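Local atomic coordinates of Phosphoglucomutase/phosphomannomutase family protein (Burkholderia thailandensis, PDB entry 3UW2), a protein that probably catalyses intramolecular phosphoryl transfer on phosphosugars, as a metal-dependent member of the phosphohexose mutase family. Residues D305-R310 and V452-A457; V392-L397 and A461-I466; A422-T427 and R432-D437. All coordinates share one frame; numbering follows the deposited sequence.

Contact 1. Residues D305-R310 and V452-A457. With EDO (1,2-ethanediol), chain G.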
loop_
_atom_site.group_PDB
_atom_site.type_symbol
_atom_site.label_atom_id
_atom_site.label_comp_id
_atom_site.label_asym_id
_atom_site.label_seq_id
_atom_site.Cartn_x
_atom_site.Cartn_y
_atom_site.Cartn_z
ATOM N N ASP A 305 -11.895 0.496 -1.862
ATOM C CA ASP A 305 -12.176 1.643 -0.995
ATOM C C ASP A 305 -13.053 2.668 -1.728
ATOM O O ASP A 305 -13.262 2.581 -2.942
ATOM C CB ASP A 305 -10.841 2.202 -0.455
ATOM C CG ASP A 305 -10.019 2.980 -1.535
ATOM O OD1 ASP A 305 -9.763 2.446 -2.649
ATOM O OD2 ASP A 305 -9.648 4.154 -1.248
ATOM N N VAL A 306 -13.627 3.616 -0.994
ATOM C CA VAL A 306 -14.473 4.638 -1.569
ATOM C C VAL A 306 -13.866 5.604 -2.608
ATOM O O VAL A 306 -14.587 6.461 -3.160
ATOM C CB VAL A 306 -15.006 5.514 -0.452
ATOM C CG1 VAL A 306 -16.102 4.750 0.343
ATOM C CG2 VAL A 306 -13.830 6.053 0.374
ATOM N N LYS A 307 -12.568 5.579 -2.807
ATOM C CA LYS A 307 -11.979 6.343 -3.931
ATOM C C LYS A 307 -12.051 5.651 -5.312
ATOM O O LYS A 307 -11.617 6.238 -6.291
ATOM C CB LYS A 307 -10.501 6.625 -3.655
ATOM C CG LYS A 307 -10.285 7.623 -2.510
ATOM C CD LYS A 307 -8.807 7.777 -2.127
ATOM C CE LYS A 307 -8.683 8.879 -1.063
ATOM N NZ LYS A 307 -7.270 9.286 -0.802
ATOM N N CYS A 308 -12.512 4.384 -5.383
ATOM C CA CYS A 308 -12.382 3.569 -6.595
ATOM C C CYS A 308 -13.506 3.891 -7.584
ATOM O O CYS A 308 -14.540 4.336 -7.167
ATOM C CB CYS A 308 -12.397 2.090 -6.268
ATOM S SG CYS A 308 -10.802 1.539 -5.591
ATOM N N THR A 309 -13.288 3.628 -8.870
ATOM C CA THR A 309 -14.313 3.837 -9.930
ATOM C C THR A 309 -15.705 3.267 -9.602
ATOM O O THR A 309 -15.823 2.195 -9.020
ATOM C CB THR A 309 -13.859 3.252 -11.299
ATOM O OG1 THR A 309 -14.885 3.461 -12.259
ATOM C CG2 THR A 309 -13.590 1.814 -11.236
ATOM N N ARG A 310 -16.741 4.028 -9.956
ATOM C CA ARG A 310 -18.142 3.554 -9.980
ATOM C C ARG A 310 -18.185 2.187 -10.741
ATOM O O ARG A 310 -18.988 1.311 -10.425
ATOM C CB ARG A 310 -19.060 4.647 -10.604
ATOM C CG ARG A 310 -20.558 4.502 -10.238
ATOM C CD ARG A 310 -21.515 5.650 -10.636
ATOM N NE ARG A 310 -22.257 5.402 -11.883
ATOM C CZ ARG A 310 -21.693 5.241 -13.090
ATOM N NH1 ARG A 310 -22.451 5.035 -14.177
ATOM N NH2 ARG A 310 -20.368 5.281 -13.229
ATOM N N VAL A 452 -10.648 16.110 1.568
ATOM C CA VAL A 452 -10.294 15.643 0.220
ATOM C C VAL A 452 -11.497 15.315 -0.694
ATOM O O VAL A 452 -12.458 14.638 -0.295
ATOM C CB VAL A 452 -9.238 14.494 0.227
ATOM C CG1 VAL A 452 -9.351 13.589 1.468
ATOM C CG2 VAL A 452 -9.290 13.682 -1.063
ATOM N N LEU A 453 -11.420 15.816 -1.926
ATOM C CA LEU A 453 -12.491 15.687 -2.915
ATOM C C LEU A 453 -11.994 14.952 -4.148
ATOM O O LEU A 453 -10.848 15.157 -4.576
ATOM C CB LEU A 453 -12.992 17.083 -3.351
ATOM C CG LEU A 453 -13.590 18.022 -2.293
ATOM C CD1 LEU A 453 -13.581 19.489 -2.732
ATOM C CD2 LEU A 453 -14.994 17.576 -1.914
ATOM N N ARG A 454 -12.852 14.092 -4.704
ATOM C CA ARG A 454 -12.653 13.600 -6.076
ATOM C C ARG A 454 -13.944 13.286 -6.853
ATOM O O ARG A 454 -14.997 13.040 -6.275
ATOM C CB ARG A 454 -11.652 12.443 -6.148
ATOM C CG ARG A 454 -12.111 11.124 -5.564
ATOM C CD ARG A 454 -11.181 10.005 -6.015
ATOM N NE ARG A 454 -9.811 10.068 -5.462
ATOM C CZ ARG A 454 -8.732 9.555 -6.069
ATOM N NH1 ARG A 454 -8.839 8.942 -7.247
ATOM N NH2 ARG A 454 -7.530 9.639 -5.498
ATOM N N PHE A 455 -13.841 13.346 -8.170
ATOM C CA PHE A 455 -14.998 13.309 -9.028
ATOM C C PHE A 455 -14.720 12.348 -10.173
ATOM O O PHE A 455 -13.585 12.260 -10.638
ATOM C CB PHE A 455 -15.320 14.735 -9.511
ATOM C CG PHE A 455 -15.703 15.683 -8.398
ATOM C CD1 PHE A 455 -16.947 15.596 -7.782
ATOM C CD2 PHE A 455 -14.808 16.668 -7.939
ATOM C CE1 PHE A 455 -17.284 16.449 -6.728
ATOM C CE2 PHE A 455 -15.154 17.543 -6.909
ATOM C CZ PHE A 455 -16.399 17.437 -6.308
ATOM N N GLU A 456 -15.743 11.590 -10.574
ATOM C CA GLU A 456 -15.669 10.723 -11.750
ATOM C C GLU A 456 -17.022 10.775 -12.459
ATOM O O GLU A 456 -18.072 10.805 -11.806
ATOM C CB GLU A 456 -15.408 9.283 -11.334
ATOM C CG GLU A 456 -15.168 8.327 -12.481
ATOM C CD GLU A 456 -15.360 6.875 -12.091
ATOM O OE1 GLU A 456 -16.405 6.538 -11.505
ATOM O OE2 GLU A 456 -14.502 6.051 -12.418
ATOM N N ALA A 457 -17.006 10.747 -13.784
ATOM C CA ALA A 457 -18.276 10.714 -14.526
ATOM C C ALA A 457 -18.156 9.986 -15.863
ATOM O O ALA A 457 -17.050 9.708 -16.318
ATOM C CB ALA A 457 -18.784 12.127 -14.723
HETATM C C1 EDO G . -11.699 6.801 -9.208
HETATM O O1 EDO G . -11.110 6.247 -10.391
HETATM C C2 EDO G . -11.769 8.326 -9.322
HETATM O O2 EDO G . -10.411 8.757 -9.302
#

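Contact 2. Residues V392-L397 and A461-I466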
loop_
_atom_site.group_PDB
_atom_site.type_symbol
_atom_site.label_atom_id
_atom_site.label_comp_id
_atom_site.label_asym_id
_atom_site.label_seq_id
_atom_site.Cartn_x
_atom_site.Cartn_y
_atom_site.Cartn_z
ATOM N N VAL A 392 -14.340 9.441 -17.207
ATOM C CA VAL A 392 -13.501 10.643 -17.083
ATOM C C VAL A 392 -13.388 10.937 -15.597
ATOM O O VAL A 392 -14.321 10.613 -14.849
ATOM C CB VAL A 392 -14.059 11.871 -17.869
ATOM C CG1 VAL A 392 -14.400 11.490 -19.303
ATOM C CG2 VAL A 392 -15.292 12.420 -17.199
ATOM N N SER A 393 -12.287 11.548 -15.156
ATOM C CA SER A 393 -12.164 12.037 -13.744
ATOM C C SER A 393 -11.383 13.354 -13.565
ATOM O O SER A 393 -10.667 13.798 -14.472
ATOM C CB SER A 393 -11.533 11.000 -12.804
ATOM O OG SER A 393 -10.733 10.074 -13.504
ATOM N N THR A 394 -11.560 13.961 -12.386
ATOM C CA THR A 394 -10.702 15.051 -11.866
ATOM C C THR A 394 -9.539 14.533 -11.020
ATOM O O THR A 394 -9.602 13.443 -10.471
ATOM C CB THR A 394 -11.501 15.985 -10.917
ATOM O OG1 THR A 394 -11.912 15.247 -9.735
ATOM C CG2 THR A 394 -12.697 16.648 -11.633
ATOM N N PRO A 395 -8.448 15.326 -10.885
ATOM C CA PRO A 395 -7.499 14.925 -9.781
ATOM C C PRO A 395 -8.114 15.212 -8.396
ATOM O O PRO A 395 -9.190 15.873 -8.318
ATOM C CB PRO A 395 -6.254 15.811 -10.028
ATOM C CG PRO A 395 -6.678 16.862 -11.018
ATOM C CD PRO A 395 -7.872 16.346 -11.789
ATOM N N GLU A 396 -7.458 14.748 -7.327
ATOM C CA GLU A 396 -7.831 15.113 -5.956
ATOM C C GLU A 396 -7.810 16.587 -5.603
ATOM O O GLU A 396 -6.869 17.269 -5.932
ATOM C CB GLU A 396 -6.950 14.363 -4.960
ATOM C CG GLU A 396 -7.439 12.952 -4.749
ATOM C CD GLU A 396 -6.840 12.253 -3.523
ATOM O OE1 GLU A 396 -7.489 11.318 -2.997
ATOM O OE2 GLU A 396 -5.729 12.617 -3.083
ATOM N N LEU A 397 -8.830 17.070 -4.895
ATOM C CA LEU A 397 -8.909 18.499 -4.492
ATOM C C LEU A 397 -9.001 18.724 -2.937
ATOM O O LEU A 397 -9.693 17.955 -2.243
ATOM C CB LEU A 397 -10.066 19.204 -5.228
ATOM N N ALA A 461 -19.486 16.502 -19.558
ATOM C CA ALA A 461 -20.547 17.379 -19.060
ATOM C C ALA A 461 -21.085 16.886 -17.720
ATOM O O ALA A 461 -21.392 17.677 -16.829
ATOM C CB ALA A 461 -21.662 17.572 -20.079
ATOM N N ALA A 462 -21.188 15.574 -17.591
ATOM C CA ALA A 462 -21.568 14.965 -16.314
ATOM C C ALA A 462 -20.542 15.209 -15.186
ATOM O O ALA A 462 -20.939 15.433 -14.038
ATOM C CB ALA A 462 -21.895 13.471 -16.480
ATOM N N LEU A 463 -19.252 15.209 -15.499
ATOM C CA LEU A 463 -18.236 15.605 -14.505
ATOM C C LEU A 463 -18.488 17.044 -14.009
ATOM O O LEU A 463 -18.423 17.330 -12.805
ATOM C CB LEU A 463 -16.802 15.462 -15.065
ATOM C CG LEU A 463 -15.594 15.476 -14.109
ATOM C CD1 LEU A 463 -15.594 14.252 -13.196
ATOM C CD2 LEU A 463 -14.271 15.584 -14.867
ATOM N N ALA A 464 -18.829 17.923 -14.935
ATOM C CA ALA A 464 -19.027 19.323 -14.612
ATOM C C ALA A 464 -20.280 19.556 -13.759
ATOM O O ALA A 464 -20.236 20.314 -12.789
ATOM C CB ALA A 464 -19.064 20.142 -15.872
ATOM N N ARG A 465 -21.381 18.887 -14.092
ATOM C CA ARG A 465 -22.624 19.065 -13.351
ATOM C C ARG A 465 -22.416 18.558 -11.920
ATOM O O ARG A 465 -22.897 19.161 -10.946
ATOM C CB ARG A 465 -23.792 18.377 -14.085
ATOM C CG ARG A 465 -25.170 18.643 -13.510
ATOM C CD ARG A 465 -26.153 17.507 -13.774
ATOM N NE ARG A 465 -25.904 16.303 -12.950
ATOM C CZ ARG A 465 -25.324 15.166 -13.374
ATOM N NH1 ARG A 465 -24.908 15.075 -14.629
ATOM N NH2 ARG A 465 -25.129 14.107 -12.542
ATOM N N ILE A 466 -21.642 17.494 -11.767
ATOM C CA ILE A 466 -21.445 16.920 -10.431
ATOM C C ILE A 466 -20.693 17.877 -9.494
ATOM O O ILE A 466 -21.141 18.164 -8.360
ATOM C CB ILE A 466 -20.844 15.507 -10.498
ATOM C CG1 ILE A 466 -21.914 14.572 -11.031
ATOM C CG2 ILE A 466 -20.383 15.000 -9.126
ATOM C CD1 ILE A 466 -21.406 13.158 -11.296
#

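Contact 3. Residues A422-T427 and R432-D437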
loop_
_atom_site.group_PDB
_atom_site.type_symbol
_atom_site.label_atom_id
_atom_site.label_comp_id
_atom_site.label_asym_id
_atom_site.label_seq_id
_atom_site.Cartn_x
_atom_site.Cartn_y
_atom_site.Cartn_z
ATOM N N ALA A 422 -29.075 12.654 -7.122
ATOM C CA ALA A 422 -28.175 11.576 -6.706
ATOM C C ALA A 422 -28.981 10.312 -6.438
ATOM O O ALA A 422 -30.157 10.425 -6.120
ATOM C CB ALA A 422 -27.411 11.993 -5.467
ATOM N N ASP A 423 -28.386 9.118 -6.595
ATOM C CA ASP A 423 -29.087 7.873 -6.266
ATOM C C ASP A 423 -28.972 7.531 -4.758
ATOM O O ASP A 423 -29.953 7.106 -4.118
ATOM C CB ASP A 423 -28.536 6.691 -7.069
ATOM C CG ASP A 423 -28.817 6.781 -8.550
ATOM O OD1 ASP A 423 -29.903 7.239 -8.981
ATOM O OD2 ASP A 423 -27.939 6.328 -9.298
ATOM N N GLU A 424 -27.764 7.659 -4.208
ATOM C CA GLU A 424 -27.558 7.541 -2.761
ATOM C C GLU A 424 -26.362 8.347 -2.320
ATOM O O GLU A 424 -25.479 8.671 -3.137
ATOM C CB GLU A 424 -27.381 6.105 -2.307
ATOM C CG GLU A 424 -26.750 5.183 -3.312
ATOM C CD GLU A 424 -26.300 3.891 -2.659
ATOM O OE1 GLU A 424 -26.528 3.716 -1.431
ATOM O OE2 GLU A 424 -25.707 3.048 -3.369
ATOM N N VAL A 425 -26.375 8.733 -1.046
ATOM C CA VAL A 425 -25.227 9.339 -0.425
ATOM C C VAL A 425 -24.674 8.229 0.440
ATOM O O VAL A 425 -25.329 7.769 1.404
ATOM C CB VAL A 425 -25.572 10.542 0.454
ATOM C CG1 VAL A 425 -24.336 10.981 1.244
ATOM C CG2 VAL A 425 -26.078 11.699 -0.419
ATOM N N VAL A 426 -23.490 7.758 0.091
ATOM C CA VAL A 426 -22.866 6.698 0.890
ATOM C C VAL A 426 -21.953 7.289 2.002
ATOM O O VAL A 426 -21.122 8.162 1.702
ATOM C CB VAL A 426 -22.043 5.812 -0.024
ATOM C CG1 VAL A 426 -21.370 4.715 0.800
ATOM C CG2 VAL A 426 -22.903 5.189 -1.112
ATOM N N THR A 427 -22.060 6.787 3.260
ATOM C CA THR A 427 -21.391 7.419 4.440
ATOM C C THR A 427 -20.412 6.481 5.187
ATOM O O THR A 427 -20.128 6.705 6.371
ATOM C CB THR A 427 -22.404 7.997 5.491
ATOM O OG1 THR A 427 -23.345 6.976 5.870
ATOM C CG2 THR A 427 -23.178 9.185 4.951
ATOM N N ARG A 432 -19.649 9.789 -0.008
ATOM C CA ARG A 432 -19.551 9.382 -1.394
ATOM C C ARG A 432 -20.941 9.542 -2.023
ATOM O O ARG A 432 -21.882 8.799 -1.700
ATOM C CB ARG A 432 -19.029 7.934 -1.509
ATOM C CG ARG A 432 -19.156 7.489 -2.967
ATOM C CD ARG A 432 -18.274 6.307 -3.244
ATOM N NE ARG A 432 -18.572 5.675 -4.517
ATOM C CZ ARG A 432 -17.635 5.303 -5.359
ATOM N NH1 ARG A 432 -16.355 5.487 -5.051
ATOM N NH2 ARG A 432 -17.970 4.701 -6.503
ATOM N N VAL A 433 -21.115 10.557 -2.862
ATOM C CA VAL A 433 -22.362 10.743 -3.494
ATOM C C VAL A 433 -22.423 10.061 -4.877
ATOM O O VAL A 433 -21.629 10.364 -5.772
ATOM C CB VAL A 433 -22.694 12.258 -3.595
ATOM C CG1 VAL A 433 -24.068 12.466 -4.220
ATOM C CG2 VAL A 433 -22.635 12.886 -2.188
ATOM N N GLU A 434 -23.394 9.179 -5.052
ATOM C CA GLU A 434 -23.468 8.379 -6.258
ATOM C C GLU A 434 -24.592 8.874 -7.157
ATOM O O GLU A 434 -25.758 8.959 -6.734
ATOM C CB GLU A 434 -23.718 6.934 -5.884
ATOM C CG GLU A 434 -22.775 6.446 -4.817
ATOM C CD GLU A 434 -21.834 5.405 -5.344
ATOM O OE1 GLU A 434 -21.572 5.427 -6.578
ATOM O OE2 GLU A 434 -21.357 4.563 -4.536
ATOM N N TYR A 435 -24.246 9.195 -8.406
ATOM C CA TYR A 435 -25.248 9.657 -9.383
ATOM C C TYR A 435 -25.420 8.600 -10.447
ATOM O O TYR A 435 -24.591 7.703 -10.559
ATOM C CB TYR A 435 -24.785 10.933 -10.056
ATOM C CG TYR A 435 -24.537 12.132 -9.140
ATOM C CD1 TYR A 435 -25.435 13.191 -9.109
ATOM C CD2 TYR A 435 -23.380 12.229 -8.342
ATOM C CE1 TYR A 435 -25.190 14.313 -8.314
ATOM C CE2 TYR A 435 -23.149 13.347 -7.527
ATOM C CZ TYR A 435 -24.060 14.383 -7.523
ATOM O OH TYR A 435 -23.850 15.506 -6.726
ATOM N N PRO A 436 -26.473 8.726 -11.275
ATOM C CA PRO A 436 -26.632 7.729 -12.339
ATOM C C PRO A 436 -25.419 7.714 -13.323
ATOM O O PRO A 436 -25.156 6.690 -13.971
ATOM C CB PRO A 436 -27.931 8.171 -13.035
ATOM C CG PRO A 436 -28.645 9.033 -12.005
ATOM C CD PRO A 436 -27.536 9.752 -11.310
ATOM N N ASP A 437 -24.685 8.824 -13.392
ATOM C CA ASP A 437 -23.622 8.959 -14.372
ATOM C C ASP A 437 -22.274 9.325 -13.777
ATOM O O ASP A 437 -21.440 9.876 -14.479
ATOM C CB ASP A 437 -24.011 10.033 -15.405
ATOM C CG ASP A 437 -24.487 11.327 -14.766
ATOM O OD1 ASP A 437 -24.407 11.515 -13.531
ATOM O OD2 ASP A 437 -24.972 12.191 -15.530
#

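Contact 1. Residues D305-R310 and V452-A457
The seam between the third alpha/beta/alpha domain and the C-terminal domain is fastened where Thr309 and Arg310 meet the carboxylate of Glu456, an example of a loop pinned by an acidic side chain that reaches across from a facing strand. The two backbones run in nearly the same direction, but with Thr309 and Glu456 CA atoms 7.3 Å apart they are too distant for sheet pairing, so side chains must span the gap. Glu456 does so by extending fully, with CG anti to its nitrogen (chi1 -174°). Its two oxygens then divide the work. Thr309 OG1 donates to the syn lone pair of Glu456 OE2 at 2.6 Å, while Arg310 N reaches Glu456 OE1 at 3.0 Å, also from the syn side but 18° out of the carboxylate plane. Two bonds from consecutive residues fix the rotation of the carboxylate, and the Arg310 guanidinium, too far for a salt bridge, probably adds some favourable charge.

At the other end the pairing is looser. Arg454 bends at chi3 (68°), and the aliphatic part of Lys307 crosses it at about a right angle, placing Lys307 CB over one guanidinium face, 3.9 Å above the plane. Both cations form salt bridges with Glu396, which would offset their like charges, whereas the buried Arg454 NE has no partner in the model. A 1,2-ethanediol, probably from the crystallisation liquor, accepts a bond from Arg454 NH1 to its O2 (2.6 Å).

Thr309 OG1 also caps Asn311 N at the start of helix 311-318. Behind the contact, strand 451-457 pairs with strands 438-444 and 392-398, and Phe455 points from it into helix 460-477.

Contact 2. Residues V392-L397 and A461-I466
Leu463 supplies the helix side of this contact almost alone, laying its side chain against three successive residues, Val392, Ser393 and Thr394, of the interrupted edge strand 392-398. All the interactions across the interface are apolar. The isobutyl group leaves the helix with CG anti to the backbone nitrogen (chi1 -165°), which carries both methyls out to the strand. Leu463 CD2 lies 3.8 Å from Thr394 CG2 and 3.9 Å from Ser393 C, and Leu463 CD1 approaches the same threonine methyl and Ser393 CA. Nearer the helix backbone, Val392 CG2 rests 4.0 Å from Leu463 CB. Val392 is thus met mainly at the base of the leucine, with CD2 also close, and Thr394 by the branched end. Ser393 itself turns its side chain away and offers just its main chain.

Hydrogen bonds serve each partner separately and none crosses between them. Thr394 turns its methyl to the leucine and its hydroxyl to its own chain: OG1 donates to Pro395 O at 3.1 Å, from above the carbonyl plane, and is also weakly bonded to Phe455 N. In the helix, Arg465 N and Ile466 N bond to Ala461 O and Ala462 O in the regular i to i-4 pattern, while Ser459 OG is hydrogen-bonded to Ala462 N near the helix start.

The strand at residues 392-398 is an outermost one of the five-stranded antiparallel sheet, bonded through its backbone to strand 451-457. Helix 460-477 packs over one face of that sheet, where Leu463 and Ile466 both touch Phe455.

Contact 3. Residues A422-T427 and R432-D437
Val426 and Arg432 exchange two backbone hydrogen bonds, Val426 N to Arg432 O at 2.6 Å and Arg432 N to Val426 O at 2.8 Å, forming a hydrogen-bonded antiparallel pair. Next along, Val425 and Val433 are a non-hydrogen-bonded pair whose CG2 methyls meet at 4.0 Å. Glu434 N then gives a nearly straight bond to Glu424 O (2.9 Å, 173° at the hydrogen). The return bond is displaced: Glu434 O takes Asp423 N at 2.6 Å, whereas Glu424 N reaches it only weakly. Two residues opposite one define a classic beta bulge, here at the start of the outer strand of a beta hairpin on the rim of the C-terminal domain.

The side chains sort onto two faces. With the valines lies Ala422, whose CB sits 3.6 Å from Val433 CG1 and over one face of the Tyr435 ring, offset toward its rim. On the other face Glu434, bent at chi2 (-113°), passes beside Val426 and brings OE2 to Arg432 NE in a 3.0 Å salt bridge, met from well above the carboxylate plane.

Farther out, Arg432 NH1 bonds to Val306 O and Cys308 O, and the guanidinium makes a cation-pi contact with Phe439. Tyr435 is held through its hydroxyl by Asp469 of helix 460-477.

Overall arrangement
All three contacts converge on the antiparallel sheet of the C-terminal domain. Contact 1 joins it to domain III, contact 2 sets helix 460-477 against the edge strand 392-398, and contact 3 forms the hairpin at the opposite edge. The centres of contacts 1 and 2 lie about 10 Å apart, linked by strand pairing such as Leu453 N to Leu397 O (2.8 Å). Contact 3 lies about 11 Å from contact 1 and 14 Å from contact 2, centre to centre; to the latter it is tied by a salt bridge, Arg465 NH2 to Asp437 OD1 (2.9 Å). The zinc bound by Asp264, Asp266 and Asp268 lies away from all three.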